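PDB 6KRY: enterotoxin SEN variant from Staphylococcus aureus, which probably acts as a superantigen toxin, as do other members of the staphylococcal and streptococcal enterotoxin family. Local coordinates for residues L43-I48 / N68-A73; E118-V123 / V136-K141; H179-Q184 / S215-I220. All coordinates share one frame; numbering follows the deposited sequence.

Contact 1 (L43-I48 / N68-A73)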
loop_
_atom_site.group_PDB
_atom_site.type_symbol
_atom_site.label_atom_id
_atom_site.label_comp_id
_atom_site.label_asym_id
_atom_site.label_seq_id
_atom_site.Cartn_x
_atom_site.Cartn_y
_atom_site.Cartn_z
ATOM N N LEU A 43 -18.829 -9.010 7.214
ATOM C CA LEU A 43 -20.061 -8.568 6.522
ATOM C C LEU A 43 -20.113 -9.320 5.189
ATOM O O LEU A 43 -20.507 -10.484 5.194
ATOM C CB LEU A 43 -20.066 -7.048 6.391
ATOM C CG LEU A 43 -20.478 -6.338 7.675
ATOM C CD1 LEU A 43 -20.298 -4.836 7.512
ATOM C CD2 LEU A 43 -21.897 -6.707 8.087
ATOM N N LEU A 44 -19.618 -8.740 4.096
ATOM C CA LEU A 44 -19.625 -9.517 2.851
ATOM C C LEU A 44 -18.597 -10.643 3.001
ATOM O O LEU A 44 -17.648 -10.567 3.808
ATOM C CB LEU A 44 -19.284 -8.661 1.629
ATOM C CG LEU A 44 -20.274 -7.567 1.246
ATOM C CD1 LEU A 44 -19.892 -6.921 -0.081
ATOM C CD2 LEU A 44 -21.683 -8.115 1.169
ATOM N N ASN A 45 -18.745 -11.661 2.165
ATOM C CA ASN A 45 -17.920 -12.855 2.220
ATOM C C ASN A 45 -16.462 -12.583 1.823
ATOM O O ASN A 45 -15.575 -13.432 2.035
ATOM C CB ASN A 45 -18.561 -13.957 1.377
ATOM C CG ASN A 45 -19.703 -14.610 2.125
ATOM O OD1 ASN A 45 -19.650 -14.722 3.355
ATOM N ND2 ASN A 45 -20.746 -14.992 1.416
ATOM N N ASN A 46 -16.191 -11.425 1.252
ATOM C CA ASN A 46 -14.803 -11.063 0.917
ATOM C C ASN A 46 -14.210 -10.064 1.934
ATOM O O ASN A 46 -13.199 -9.458 1.625
ATOM C CB ASN A 46 -14.721 -10.483 -0.500
ATOM C CG ASN A 46 -15.627 -9.284 -0.734
ATOM O OD1 ASN A 46 -16.362 -8.841 0.142
ATOM N ND2 ASN A 46 -15.554 -8.701 -1.917
ATOM N N THR A 47 -14.787 -9.954 3.146
ATOM C CA THR A 47 -14.309 -9.085 4.207
ATOM C C THR A 47 -14.049 -9.892 5.474
ATOM O O THR A 47 -14.568 -10.985 5.643
ATOM C CB THR A 47 -15.317 -7.992 4.576
ATOM O OG1 THR A 47 -16.485 -8.596 5.174
ATOM C CG2 THR A 47 -15.661 -7.141 3.365
ATOM N N ILE A 48 -13.200 -9.340 6.342
ATOM C CA ILE A 48 -13.068 -9.748 7.704
ATOM C C ILE A 48 -13.021 -8.488 8.575
ATOM O O ILE A 48 -12.601 -7.419 8.135
ATOM C CB ILE A 48 -11.811 -10.636 7.907
ATOM C CG1 ILE A 48 -10.505 -9.865 7.691
ATOM C CG2 ILE A 48 -11.859 -11.890 7.052
ATOM C CD1 ILE A 48 -9.247 -10.714 7.812
ATOM N N ASN A 68 -10.494 -9.158 -2.716
ATOM C CA ASN A 68 -11.164 -9.205 -4.015
ATOM C C ASN A 68 -11.850 -10.573 -4.198
ATOM O O ASN A 68 -12.429 -10.799 -5.254
ATOM C CB ASN A 68 -10.250 -8.870 -5.196
ATOM C CG ASN A 68 -9.181 -9.909 -5.484
ATOM O OD1 ASN A 68 -9.047 -10.905 -4.778
ATOM N ND2 ASN A 68 -8.402 -9.704 -6.535
ATOM N N SER A 69 -11.860 -11.424 -3.169
ATOM C CA SER A 69 -12.478 -12.762 -3.274
ATOM C C SER A 69 -12.829 -13.287 -1.889
ATOM O O SER A 69 -12.129 -12.986 -0.920
ATOM C CB SER A 69 -11.560 -13.748 -3.992
ATOM O OG SER A 69 -10.454 -14.136 -3.164
ATOM N N SER A 70 -13.839 -14.165 -1.849
ATOM C CA SER A 70 -14.203 -14.946 -0.705
ATOM C C SER A 70 -13.063 -15.886 -0.327
ATOM O O SER A 70 -12.791 -16.161 0.839
ATOM C CB SER A 70 -15.486 -15.729 -0.993
ATOM O OG SER A 70 -16.579 -14.835 -1.023
ATOM N N ASP A 71 -12.394 -16.426 -1.344
ATOM C CA ASP A 71 -11.223 -17.278 -1.132
ATOM C C ASP A 71 -10.168 -16.604 -0.239
ATOM O O ASP A 71 -9.642 -17.237 0.703
ATOM C CB ASP A 71 -10.612 -17.674 -2.476
ATOM C CG ASP A 71 -10.890 -19.131 -2.793
ATOM O OD1 ASP A 71 -10.297 -20.004 -2.073
ATOM O OD2 ASP A 71 -11.692 -19.390 -3.735
ATOM N N LEU A 72 -9.852 -15.328 -0.511
ATOM C CA LEU A 72 -8.826 -14.631 0.280
ATOM C C LEU A 72 -9.323 -14.436 1.705
ATOM O O LEU A 72 -8.603 -14.691 2.689
ATOM C CB LEU A 72 -8.467 -13.282 -0.354
ATOM C CG LEU A 72 -7.434 -13.293 -1.469
ATOM C CD1 LEU A 72 -7.340 -11.925 -2.128
ATOM C CD2 LEU A 72 -6.061 -13.729 -0.970
ATOM N N ALA A 73 -10.574 -13.997 1.871
ATOM C CA ALA A 73 -11.083 -13.817 3.211
ATOM C C ALA A 73 -10.996 -15.134 4.025
ATOM O O ALA A 73 -10.592 -15.154 5.183
ATOM C CB ALA A 73 -12.496 -13.249 3.125
#

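Contact 2 (E118-V123 / V136-K141)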
loop_
_atom_site.group_PDB
_atom_site.type_symbol
_atom_site.label_atom_id
_atom_site.label_comp_id
_atom_site.label_asym_id
_atom_site.label_seq_id
_atom_site.Cartn_x
_atom_site.Cartn_y
_atom_site.Cartn_z
ATOM N N GLU A 118 15.284 -7.174 10.802
ATOM C CA GLU A 118 14.784 -6.408 9.680
ATOM C C GLU A 118 15.424 -6.901 8.386
ATOM O O GLU A 118 16.626 -6.925 8.299
ATOM C CB GLU A 118 15.193 -4.934 9.794
ATOM C CG GLU A 118 14.450 -4.155 10.860
ATOM C CD GLU A 118 12.980 -3.915 10.575
ATOM O OE1 GLU A 118 12.498 -4.336 9.490
ATOM O OE2 GLU A 118 12.312 -3.294 11.432
ATOM N N ARG A 119 14.615 -7.238 7.379
ATOM C CA ARG A 119 15.108 -7.510 6.057
ATOM C C ARG A 119 15.167 -6.171 5.329
ATOM O O ARG A 119 14.218 -5.325 5.469
ATOM C CB ARG A 119 14.200 -8.490 5.317
ATOM C CG ARG A 119 14.822 -9.179 4.107
ATOM C CD ARG A 119 14.234 -10.567 3.866
ATOM N NE ARG A 119 14.773 -11.688 4.635
ATOM C CZ ARG A 119 14.192 -12.875 4.737
ATOM N NH1 ARG A 119 13.004 -13.091 4.221
ATOM N NH2 ARG A 119 14.796 -13.849 5.376
ATOM N N VAL A 120 16.276 -5.954 4.607
ATOM C CA VAL A 120 16.493 -4.729 3.872
ATOM C C VAL A 120 16.231 -4.980 2.387
ATOM O O VAL A 120 16.672 -5.972 1.813
ATOM C CB VAL A 120 17.915 -4.189 4.127
ATOM C CG1 VAL A 120 18.144 -2.888 3.377
ATOM C CG2 VAL A 120 18.152 -3.970 5.621
ATOM N N ILE A 121 15.474 -4.081 1.762
ATOM C CA ILE A 121 15.154 -4.138 0.331
ATOM C C ILE A 121 15.654 -2.857 -0.340
ATOM O O ILE A 121 15.332 -1.743 0.117
ATOM C CB ILE A 121 13.642 -4.332 0.145
ATOM C CG1 ILE A 121 13.219 -5.691 0.708
ATOM C CG2 ILE A 121 13.275 -4.153 -1.317
ATOM C CD1 ILE A 121 11.726 -5.952 0.661
ATOM N N GLY A 122 16.469 -3.037 -1.384
ATOM C CA GLY A 122 17.097 -1.913 -2.119
ATOM C C GLY A 122 16.100 -1.311 -3.096
ATOM O O GLY A 122 15.346 -2.040 -3.723
ATOM N N VAL A 123 16.095 0.018 -3.169
ATOM C CA VAL A 123 15.308 0.791 -4.123
ATOM C C VAL A 123 16.264 1.679 -4.926
ATOM O O VAL A 123 16.859 2.593 -4.388
ATOM C CB VAL A 123 14.250 1.653 -3.396
ATOM C CG1 VAL A 123 13.347 2.357 -4.395
ATOM C CG2 VAL A 123 13.442 0.873 -2.363
ATOM N N VAL A 136 16.859 2.248 0.991
ATOM C CA VAL A 136 16.276 0.981 1.302
ATOM C C VAL A 136 14.980 1.213 2.058
ATOM O O VAL A 136 14.743 2.253 2.585
ATOM C CB VAL A 136 17.202 0.054 2.102
ATOM C CG1 VAL A 136 18.551 -0.101 1.420
ATOM C CG2 VAL A 136 17.343 0.524 3.524
ATOM N N ILE A 137 14.154 0.172 2.075
ATOM C CA ILE A 137 12.997 0.051 2.955
ATOM C C ILE A 137 13.178 -1.290 3.671
ATOM O O ILE A 137 13.966 -2.146 3.221
ATOM C CB ILE A 137 11.674 0.123 2.175
ATOM C CG1 ILE A 137 11.572 -1.049 1.200
ATOM C CG2 ILE A 137 11.512 1.463 1.466
ATOM C CD1 ILE A 137 10.240 -1.174 0.516
ATOM N N LYS A 138 12.491 -1.459 4.790
ATOM C CA LYS A 138 12.695 -2.597 5.625
ATOM C C LYS A 138 11.358 -3.218 6.003
ATOM O O LYS A 138 10.347 -2.555 6.016
ATOM C CB LYS A 138 13.392 -2.180 6.916
ATOM C CG LYS A 138 14.769 -1.595 6.681
ATOM C CD LYS A 138 15.525 -1.259 7.936
ATOM C CE LYS A 138 16.662 -0.329 7.585
ATOM N NZ LYS A 138 17.734 -0.456 8.584
ATOM N N THR A 139 11.397 -4.512 6.296
ATOM C CA THR A 139 10.229 -5.261 6.787
ATOM C C THR A 139 10.728 -6.348 7.736
ATOM O O THR A 139 11.869 -6.813 7.612
ATOM C CB THR A 139 9.382 -5.852 5.653
ATOM O OG1 THR A 139 8.203 -6.464 6.166
ATOM C CG2 THR A 139 10.111 -6.885 4.831
ATOM N N LYS A 140 9.846 -6.739 8.643
ATOM C CA LYS A 140 10.132 -7.810 9.564
ATOM C C LYS A 140 9.456 -9.109 9.126
ATOM O O LYS A 140 9.438 -10.075 9.893
ATOM C CB LYS A 140 9.682 -7.429 10.976
ATOM C CG LYS A 140 10.762 -6.743 11.801
ATOM C CD LYS A 140 11.425 -7.652 12.842
ATOM C CE LYS A 140 12.286 -6.869 13.817
ATOM N NZ LYS A 140 12.643 -7.669 15.013
ATOM N N LYS A 141 8.924 -9.142 7.912
ATOM C CA LYS A 141 8.066 -10.226 7.423
ATOM C C LYS A 141 8.758 -10.991 6.310
ATOM O O LYS A 141 9.328 -10.366 5.426
ATOM C CB LYS A 141 6.764 -9.648 6.882
ATOM C CG LYS A 141 6.019 -8.768 7.880
ATOM C CD LYS A 141 4.725 -8.178 7.352
ATOM C CE LYS A 141 3.991 -7.430 8.452
ATOM N NZ LYS A 141 3.078 -6.414 7.940
#

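Contact 3 (H179-Q184 / S215-I220)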
loop_
_atom_site.group_PDB
_atom_site.type_symbol
_atom_site.label_atom_id
_atom_site.label_comp_id
_atom_site.label_asym_id
_atom_site.label_seq_id
_atom_site.Cartn_x
_atom_site.Cartn_y
_atom_site.Cartn_z
ATOM N N HIS A 179 11.103 -6.300 -8.976
ATOM C CA HIS A 179 11.937 -7.285 -9.726
ATOM C C HIS A 179 12.356 -8.424 -8.803
ATOM O O HIS A 179 12.838 -8.153 -7.714
ATOM C CB HIS A 179 13.232 -6.640 -10.246
ATOM C CG HIS A 179 13.011 -5.803 -11.454
ATOM N ND1 HIS A 179 13.005 -4.425 -11.400
ATOM C CD2 HIS A 179 12.730 -6.146 -12.734
ATOM C CE1 HIS A 179 12.766 -3.944 -12.616
ATOM N NE2 HIS A 179 12.559 -4.978 -13.441
ATOM N N SER A 180 12.234 -9.668 -9.273
ATOM C CA SER A 180 12.759 -10.809 -8.513
ATOM C C SER A 180 14.298 -10.840 -8.638
ATOM O O SER A 180 14.856 -10.803 -9.735
ATOM C CB SER A 180 12.104 -12.110 -8.949
ATOM O OG SER A 180 12.416 -12.407 -10.288
ATOM N N ASN A 181 14.978 -10.951 -7.492
ATOM C CA ASN A 181 16.420 -11.082 -7.408
ATOM C C ASN A 181 16.911 -12.311 -8.174
ATOM O O ASN A 181 17.937 -12.250 -8.816
ATOM C CB ASN A 181 16.908 -11.216 -5.964
ATOM C CG ASN A 181 16.616 -9.983 -5.144
ATOM O OD1 ASN A 181 16.158 -8.998 -5.694
ATOM N ND2 ASN A 181 16.858 -10.043 -3.843
ATOM N N ASN A 182 16.181 -13.418 -8.084
ATOM C CA ASN A 182 16.637 -14.697 -8.669
ATOM C C ASN A 182 16.139 -14.870 -10.115
ATOM O O ASN A 182 16.346 -15.948 -10.694
ATOM C CB ASN A 182 16.217 -15.889 -7.804
ATOM C CG ASN A 182 14.717 -16.066 -7.695
ATOM O OD1 ASN A 182 13.935 -15.417 -8.401
ATOM N ND2 ASN A 182 14.290 -16.961 -6.816
ATOM N N HIS A 183 15.403 -13.883 -10.638
ATOM C CA HIS A 183 14.877 -13.846 -12.048
ATOM C C HIS A 183 13.807 -14.900 -12.326
ATOM O O HIS A 183 13.485 -15.118 -13.506
ATOM C CB HIS A 183 15.989 -14.017 -13.099
ATOM C CG HIS A 183 17.137 -13.113 -12.843
ATOM N ND1 HIS A 183 17.028 -11.738 -13.010
ATOM C CD2 HIS A 183 18.372 -13.358 -12.362
ATOM C CE1 HIS A 183 18.170 -11.169 -12.659
ATOM N NE2 HIS A 183 19.009 -12.140 -12.251
ATOM N N GLN A 184 13.240 -15.532 -11.292
ATOM C CA GLN A 184 12.355 -16.648 -11.535
ATOM C C GLN A 184 10.894 -16.200 -11.669
ATOM O O GLN A 184 10.054 -16.975 -12.140
ATOM C CB GLN A 184 12.509 -17.660 -10.417
ATOM C CG GLN A 184 13.874 -18.324 -10.415
ATOM C CD GLN A 184 13.904 -19.393 -9.358
ATOM O OE1 GLN A 184 12.856 -19.783 -8.853
ATOM N NE2 GLN A 184 15.096 -19.829 -8.983
ATOM N N SER A 215 10.113 -11.349 0.821
ATOM C CA SER A 215 10.968 -10.156 1.093
ATOM C C SER A 215 12.448 -10.450 0.782
ATOM O O SER A 215 13.171 -9.523 0.464
ATOM C CB SER A 215 10.804 -9.637 2.484
ATOM O OG SER A 215 11.198 -10.600 3.443
ATOM N N SER A 216 12.860 -11.720 0.802
ATOM C CA SER A 216 14.280 -12.067 0.503
ATOM C C SER A 216 14.556 -11.929 -0.993
ATOM O O SER A 216 15.711 -11.824 -1.381
ATOM C CB SER A 216 14.708 -13.421 1.021
ATOM O OG SER A 216 14.193 -14.476 0.223
ATOM N N ASN A 217 13.512 -11.921 -1.835
ATOM C CA ASN A 217 13.719 -12.166 -3.271
ATOM C C ASN A 217 13.324 -10.979 -4.162
ATOM O O ASN A 217 13.222 -11.179 -5.346
ATOM C CB ASN A 217 12.990 -13.425 -3.770
ATOM C CG ASN A 217 13.405 -13.847 -5.171
ATOM O OD1 ASN A 217 14.579 -13.753 -5.536
ATOM N ND2 ASN A 217 12.455 -14.355 -5.938
ATOM N N TYR A 218 13.141 -9.770 -3.614
ATOM C CA TYR A 218 12.661 -8.677 -4.419
ATOM C C TYR A 218 13.538 -7.447 -4.198
ATOM O O TYR A 218 14.087 -7.203 -3.116
ATOM C CB TYR A 218 11.170 -8.395 -4.177
ATOM C CG TYR A 218 10.299 -9.240 -5.056
ATOM C CD1 TYR A 218 10.025 -10.565 -4.746
ATOM C CD2 TYR A 218 9.827 -8.742 -6.262
ATOM C CE1 TYR A 218 9.345 -11.386 -5.636
ATOM C CE2 TYR A 218 9.133 -9.543 -7.152
ATOM C CZ TYR A 218 8.884 -10.866 -6.839
ATOM O OH TYR A 218 8.142 -11.643 -7.686
ATOM N N HIS A 219 13.659 -6.655 -5.251
ATOM C CA HIS A 219 14.241 -5.309 -5.165
ATOM C C HIS A 219 13.385 -4.420 -6.064
ATOM O O HIS A 219 12.556 -4.923 -6.847
ATOM C CB HIS A 219 15.720 -5.275 -5.549
ATOM C CG HIS A 219 16.000 -5.648 -6.964
ATOM N ND1 HIS A 219 16.170 -6.969 -7.346
ATOM C CD2 HIS A 219 16.104 -4.909 -8.088
ATOM C CE1 HIS A 219 16.370 -7.032 -8.648
ATOM N NE2 HIS A 219 16.394 -5.769 -9.127
ATOM N N ILE A 220 13.527 -3.122 -5.878
ATOM C CA ILE A 220 12.588 -2.174 -6.512
ATOM C C ILE A 220 13.380 -1.180 -7.342
ATOM O O ILE A 220 14.435 -0.727 -6.908
ATOM C CB ILE A 220 11.765 -1.496 -5.422
ATOM C CG1 ILE A 220 10.987 -2.568 -4.656
ATOM C CG2 ILE A 220 10.832 -0.432 -5.995
ATOM C CD1 ILE A 220 10.342 -2.036 -3.398
HETATM O O HOH W 1 16.212 -7.772 -1.907
#

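Contact 1 (L43-I48 / N68-A73)
In the OB-fold domain, a type I turn from Leu44 to Thr47, leading into strand 47-55, meets the N-terminal end of helix 70-76 through Asn45, Asn46, Ser70 and Ala73. The nearest backbones are at Asn46 and Ser70, whose CA atoms lie 4.3 Å apart. Ala73 CB, one turn into the helix, points at the turn and does much of the touching: it sits 3.3 Å from Asn45 O and 3.8 Å from Asn46 C. The same carbonyl oxygen takes a CA-H...O contact from Ser70 CA at 3.4 Å, with an angle of 156° at the hydrogen, where the first helical residue meets the turn. Asn46 adds its CB, which lies 3.6 Å from Ser69 O. Further along the chain, Ile48 comes in with one methyl branch, CG2 standing 4.2 Å from Ala73 CB.

Each side is braced internally. Thr47 OG1 donates to Leu44 O in the carbonyl plane, on a lone pair, and the turn's own Thr47 N shares that acceptor; Leu43 N in turn donates to Thr47 OG1. On the helical side Ser69 is the N-cap, its OG accepting from Leu72 N. Strand 60-66 lies beside the start of strand 47-55, with Ile48 paired to Val65 by backbone bonding. Finally, Ser70 OG, anti to its carbonyl carbon (chi1 -72°), stands 3.2 Å from Asn45 CB.

Contact 2 (E118-V123 / V136-K141)
Val120 and Val136 make the tight spot of this antiparallel hairpin, formed by strands 114-127 and 130-139. Val120 CG1, anti to its backbone N (chi1 -179°), is only 3.3 Å from Val136 CB and 3.4 Å from Val136 CG1, closer than carbons usually pack. The backbone ladder is regular: Arg119 pairs with Thr139 and Ile121 with Ile137 as hydrogen-bonded pairs, each with two bonds, Arg119 N to Thr139 O being 2.8 Å. On the buried face, that of Ile121 and Ile137, spacing is ordinary, with Ile121 CB 4.0 Å from Ile137 CG1 and Val123 CG2 4.3 Å from Ile137 CG2.

The valine pair itself lies on the solvent-exposed face, shared with Lys138, and further along the hairpin the packing there turns loose. Glu118 bends at chi2 (-69°), and its side chain crosses those of Lys138 and Lys140 at about a right angle, touching carbon instead of ammonium: OE1 is 3.5 Å from Lys138 CB. The charged ends stay apart, Glu118 OE2 lying 5.7 Å from Lys140 NZ, so any attraction is probably long-range.

The face carrying Ile121 and Ile137 is covered by helix 146-161, where Leu149 touches Ile121 and Ile137, and Val153 touches Val123 and Ile137. Glu148 of that helix accepts from Thr139 OG1 and forms a salt bridge with Lys141, while strand 218-225 flanks strand 114-127 in the same beta-grasp sheet.

Contact 3 (H179-Q184 / S215-I220)
With His219 CG between backbone N and carbonyl carbon (chi1 64°) and Asn181 CG anti to its carbonyl carbon (chi1 -64°), imidazole and amide swing toward each other. His219 ND1 donates to Asn181 OD1 at 2.6 Å in an almost straight bond (177°), with the oxygen in the ring plane. Over one face of that ring, off-centre toward the rim, lies His179 CB, 3.8 Å from the ring centroid. Asn181 ND2 also donates to a water that in turn donates to Tyr218 O.

Asn217 grips the turn after the strand: OD1 accepts from Asn182 N at 3.0 Å, and ND2 donates to Asn182 OD1. The latter oxygen also accepts from Gln184 N, an Asx turn, the two donors coming from opposite faces of the amide plane. Just past the ladder, Asn181 N reaches Asn217 O from above its carbonyl plane; within it, Ser180 CA sits over one face of the Tyr218 ring, 4.2 Å from its centroid. His179 and His219, bonded N to O both ways, join antiparallel strands 173-180 and 218-225 of the beta-grasp sheet, and the chain leaves strand 173-180 by a type I turn, Ser180 to His183.

Following the chain from the N terminus, contact 1 closes first, bringing the turn before strand 47-55 against helix 70-76 after an excursion through strand 60-66, within the OB-fold range. Contact 2 then closes a short hairpin loop in the beta-grasp range, and contact 3 closes the longest of the three loops, from strand 173-180 to strand 218-225. The three lie in series, none nested or crossed. Contact 1 is remote, its centre 29 Å from each of the others. Contacts 2 and 3, centres 12 Å apart, touch where strands 114-127 and 218-225 run side by side in one sheet, tying its outer hairpin to its middle.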